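Local coordinates for protein silicatein alpha (Tethya aurantium, PDB 6ZQ3) that probably takes part in forming the silica of sponge spicules and belongs to the papain family of cysteine peptidases, at residues 8-18 with 36-46. Residues are numbered along the deposited sequence; the frame is centred on the assembly and turned at random.
Sequences WRTKGAVTGIK and EGINALATGKL
The Trp8 indole turns one face to Leu41, whose CD2 lies 4.3 Å above the ring plane and is displaced toward the rim; Lys11 CB sits at the ring's edge, in its plane. The other leucine methyl, CD1, reaches Trp8 CZ3 and packs on Ala13 CB at 3.4 Å, so Leu41 fills the angle between indole and loop, while Trp8 NE1 bonds to Val128 O. The second flat group, the Glu36 carboxylate, is gripped from several directions. Lys18, its chain extended beyond CG, comes from the opposite direction and makes a salt bridge, NZ to OE2 2.7 Å, on the syn lone pair. Thr15 OG1 donates to Glu36 OE1 from above the carboxylate plane, 38° out of it; its chi1 of 61° sets the hydroxyl between backbone N and carbonyl carbon, facing the acid. A water held by Thr15 N also donates to OE1. Where the backbones run nearest, Gly37 CA lies 3.2 Å from Ala13 O in a CA-H...O contact. Leu46, beyond the helix end, lays CB 3.5 Å from Gly12 O and rests CG against Thr15 CG2. The loop from strand 6-7 is thereby laid along the C-terminal part of helix 26-43, the long helix of the papain-like fold. Glu36 OE2 also accepts from Leu49 N, and Lys18 NZ pairs with Glu51 as well; a buried carboxylate with so many donors is probably ionised, its charge tying loop and helix together at one end while Leu41 joins them through apolar contacts at the other.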
loop_
_atom_site.group_PDB
_atom_site.type_symbol
_atom_site.label_atom_id
_atom_site.label_comp_id
_atom_site.label_asym_id
_atom_site.label_seq_id
_atom_site.Cartn_x
_atom_site.Cartn_y
_atom_site.Cartn_z
ATOM N N TRP A 8 6.419 5.723 -10.302
ATOM C CA TRP A 8 6.630 4.375 -10.847
ATOM C C TRP A 8 5.663 3.998 -11.970
ATOM O O TRP A 8 5.814 2.932 -12.586
ATOM C CB TRP A 8 6.601 3.330 -9.738
ATOM C CG TRP A 8 7.888 3.265 -9.022
ATOM C CD1 TRP A 8 8.143 3.653 -7.746
ATOM C CD2 TRP A 8 9.128 2.816 -9.562
ATOM N NE1 TRP A 8 9.466 3.465 -7.454
ATOM C CE2 TRP A 8 10.092 2.950 -8.556
ATOM C CE3 TRP A 8 9.511 2.298 -10.804
ATOM C CZ2 TRP A 8 11.420 2.593 -8.749
ATOM C CZ3 TRP A 8 10.828 1.933 -10.991
ATOM C CH2 TRP A 8 11.771 2.087 -9.971
ATOM N N ARG A 9 4.691 4.867 -12.269
ATOM C CA ARG A 9 3.946 4.714 -13.514
ATOM C C ARG A 9 4.850 4.914 -14.723
ATOM O O ARG A 9 4.529 4.469 -15.825
ATOM C CB ARG A 9 2.799 5.680 -13.591
ATOM C CG ARG A 9 1.677 5.328 -12.654
ATOM C CD ARG A 9 0.610 6.398 -12.700
ATOM N NE ARG A 9 1.135 7.686 -12.247
ATOM C CZ ARG A 9 0.387 8.757 -12.017
ATOM N NH1 ARG A 9 -0.933 8.707 -12.208
ATOM N NH2 ARG A 9 0.961 9.877 -11.582
ATOM N N THR A 10 5.973 5.585 -14.521
ATOM C CA THR A 10 6.969 5.730 -15.570
ATOM C C THR A 10 7.545 4.384 -16.017
ATOM O O THR A 10 7.981 4.243 -17.159
ATOM C CB THR A 10 8.089 6.647 -15.080
ATOM O OG1 THR A 10 7.551 7.963 -14.962
ATOM C CG2 THR A 10 9.192 6.702 -16.048
ATOM N N LYS A 11 7.544 3.407 -15.106
ATOM C CA LYS A 11 8.009 2.061 -15.391
ATOM C C LYS A 11 6.865 1.043 -15.529
ATOM O O LYS A 11 7.099 -0.169 -15.525
ATOM C CB LYS A 11 8.996 1.640 -14.305
ATOM C CG LYS A 11 10.437 1.607 -14.788
ATOM C CD LYS A 11 10.642 0.420 -15.713
ATOM C CE LYS A 11 12.112 0.083 -15.903
ATOM N NZ LYS A 11 12.246 -1.339 -16.345
ATOM N N GLY A 12 5.633 1.541 -15.672
ATOM C CA GLY A 12 4.439 0.679 -15.744
ATOM C C GLY A 12 4.220 -0.224 -14.526
ATOM O O GLY A 12 3.693 -1.330 -14.657
ATOM N N ALA A 13 4.602 0.266 -13.350
ATOM C CA ALA A 13 4.622 -0.516 -12.131
ATOM C C ALA A 13 3.459 -0.222 -11.176
ATOM O O ALA A 13 3.486 -0.696 -10.033
ATOM C CB ALA A 13 5.947 -0.266 -11.403
ATOM N N VAL A 14 2.475 0.583 -11.601
ATOM C CA VAL A 14 1.329 0.963 -10.745
ATOM C C VAL A 14 -0.004 0.767 -11.455
ATOM O O VAL A 14 -0.187 1.283 -12.537
ATOM C CB VAL A 14 1.388 2.451 -10.313
ATOM C CG1 VAL A 14 0.134 2.825 -9.524
ATOM C CG2 VAL A 14 2.648 2.755 -9.491
ATOM N N THR A 15 -0.944 0.074 -10.812
ATOM C CA THR A 15 -2.314 -0.097 -11.345
ATOM C C THR A 15 -3.224 1.089 -11.058
ATOM O O THR A 15 -2.884 2.006 -10.323
ATOM C CB THR A 15 -3.020 -1.323 -10.731
ATOM O OG1 THR A 15 -3.127 -1.166 -9.302
ATOM C CG2 THR A 15 -2.246 -2.574 -11.038
ATOM N N GLY A 16 -4.408 1.040 -11.639
ATOM C CA GLY A 16 -5.415 2.030 -11.377
ATOM C C GLY A 16 -5.741 2.099 -9.906
ATOM O O GLY A 16 -5.369 1.232 -9.137
ATOM N N ILE A 17 -6.423 3.176 -9.537
ATOM C CA ILE A 17 -6.917 3.416 -8.183
ATOM C C ILE A 17 -8.076 2.480 -7.840
ATOM O O ILE A 17 -8.949 2.236 -8.660
ATOM C CB ILE A 17 -7.371 4.895 -8.018
ATOM C CG1 ILE A 17 -6.272 5.752 -7.392
ATOM C CG2 ILE A 17 -8.518 5.022 -7.026
ATOM C CD1 ILE A 17 -5.017 5.868 -8.201
ATOM N N LYS A 18 -8.104 2.007 -6.599
ATOM C CA LYS A 18 -9.164 1.131 -6.125
ATOM C C LYS A 18 -9.964 1.812 -5.023
ATOM O O LYS A 18 -9.516 2.803 -4.462
ATOM C CB LYS A 18 -8.522 -0.155 -5.613
ATOM C CG LYS A 18 -7.817 -0.930 -6.725
ATOM C CD LYS A 18 -6.767 -1.892 -6.204
ATOM C CE LYS A 18 -5.782 -2.313 -7.293
ATOM N NZ LYS A 18 -5.011 -3.536 -6.887
ATOM N N GLU A 36 2.417 -5.552 -6.355
ATOM C CA GLU A 36 2.081 -5.422 -7.770
ATOM C C GLU A 36 3.216 -4.730 -8.464
ATOM O O GLU A 36 3.541 -5.042 -9.612
ATOM C CB GLU A 36 0.814 -4.591 -7.972
ATOM C CG GLU A 36 -0.476 -5.338 -7.694
ATOM C CD GLU A 36 -1.697 -4.430 -7.574
ATOM O OE1 GLU A 36 -1.552 -3.186 -7.550
ATOM O OE2 GLU A 36 -2.823 -4.971 -7.507
ATOM N N GLY A 37 3.807 -3.775 -7.754
ATOM C CA GLY A 37 4.884 -2.970 -8.286
ATOM C C GLY A 37 6.119 -3.786 -8.476
ATOM O O GLY A 37 6.601 -3.942 -9.582
ATOM N N ILE A 38 6.599 -4.339 -7.378
ATOM C CA ILE A 38 7.759 -5.230 -7.370
ATOM C C ILE A 38 7.680 -6.315 -8.457
ATOM O O ILE A 38 8.655 -6.625 -9.128
ATOM C CB ILE A 38 7.873 -5.910 -5.998
ATOM C CG1 ILE A 38 8.623 -5.029 -4.966
ATOM C CG2 ILE A 38 8.640 -7.202 -6.128
ATOM C CD1 ILE A 38 8.180 -3.579 -4.829
ATOM N N ASN A 39 6.502 -6.899 -8.591
ATOM C CA ASN A 39 6.255 -7.939 -9.544
ATOM C C ASN A 39 6.284 -7.420 -10.975
ATOM O O ASN A 39 6.843 -8.043 -11.849
ATOM C CB ASN A 39 4.889 -8.568 -9.251
ATOM C CG ASN A 39 4.533 -9.644 -10.245
ATOM O OD1 ASN A 39 5.127 -10.727 -10.233
ATOM N ND2 ASN A 39 3.594 -9.344 -11.142
ATOM N N ALA A 40 5.660 -6.274 -11.200
ATOM C CA ALA A 40 5.593 -5.661 -12.497
ATOM C C ALA A 40 6.974 -5.224 -13.027
ATOM O O ALA A 40 7.265 -5.346 -14.211
ATOM C CB ALA A 40 4.663 -4.471 -12.420
ATOM N N LEU A 41 7.783 -4.681 -12.134
ATOM C CA LEU A 41 9.185 -4.347 -12.375
ATOM C C LEU A 41 10.049 -5.546 -12.745
ATOM O O LEU A 41 10.798 -5.491 -13.708
ATOM C CB LEU A 41 9.780 -3.744 -11.089
ATOM C CG LEU A 41 9.985 -2.256 -10.916
ATOM C CD1 LEU A 41 9.098 -1.450 -11.826
ATOM C CD2 LEU A 41 9.788 -1.914 -9.447
ATOM N N ALA A 42 9.978 -6.601 -11.937
ATOM C CA ALA A 42 10.743 -7.816 -12.173
ATOM C C ALA A 42 10.289 -8.549 -13.426
ATOM O O ALA A 42 11.084 -8.804 -14.321
ATOM C CB ALA A 42 10.622 -8.747 -10.972
ATOM N N THR A 43 9.004 -8.889 -13.473
ATOM C CA THR A 43 8.447 -9.670 -14.570
ATOM C C THR A 43 8.273 -8.846 -15.838
ATOM O O THR A 43 8.176 -9.410 -16.914
ATOM C CB THR A 43 7.063 -10.306 -14.220
ATOM O OG1 THR A 43 6.078 -9.287 -14.052
ATOM C CG2 THR A 43 7.112 -11.165 -12.940
ATOM N N GLY A 44 8.202 -7.524 -15.715
ATOM C CA GLY A 44 7.928 -6.643 -16.858
ATOM C C GLY A 44 6.458 -6.512 -17.250
ATOM O O GLY A 44 6.132 -5.806 -18.209
ATOM N N LYS A 45 5.571 -7.188 -16.519
ATOM C CA LYS A 45 4.132 -7.170 -16.795
ATOM C C LYS A 45 3.384 -6.792 -15.529
ATOM O O LYS A 45 3.581 -7.389 -14.473
ATOM C CB LYS A 45 3.648 -8.547 -17.275
ATOM N N LEU A 46 2.524 -5.794 -15.634
ATOM C CA LEU A 46 1.736 -5.354 -14.500
ATOM C C LEU A 46 0.541 -6.286 -14.374
ATOM O O LEU A 46 -0.220 -6.434 -15.311
ATOM C CB LEU A 46 1.283 -3.919 -14.736
ATOM C CG LEU A 46 0.541 -3.161 -13.640
ATOM C CD1 LEU A 46 1.380 -3.033 -12.379
ATOM C CD2 LEU A 46 0.202 -1.795 -14.208
HETATM O O HOH W 1 11.575 -3.837 -15.464
HETATM O O HOH W 2 -0.270 -0.606 -7.893
#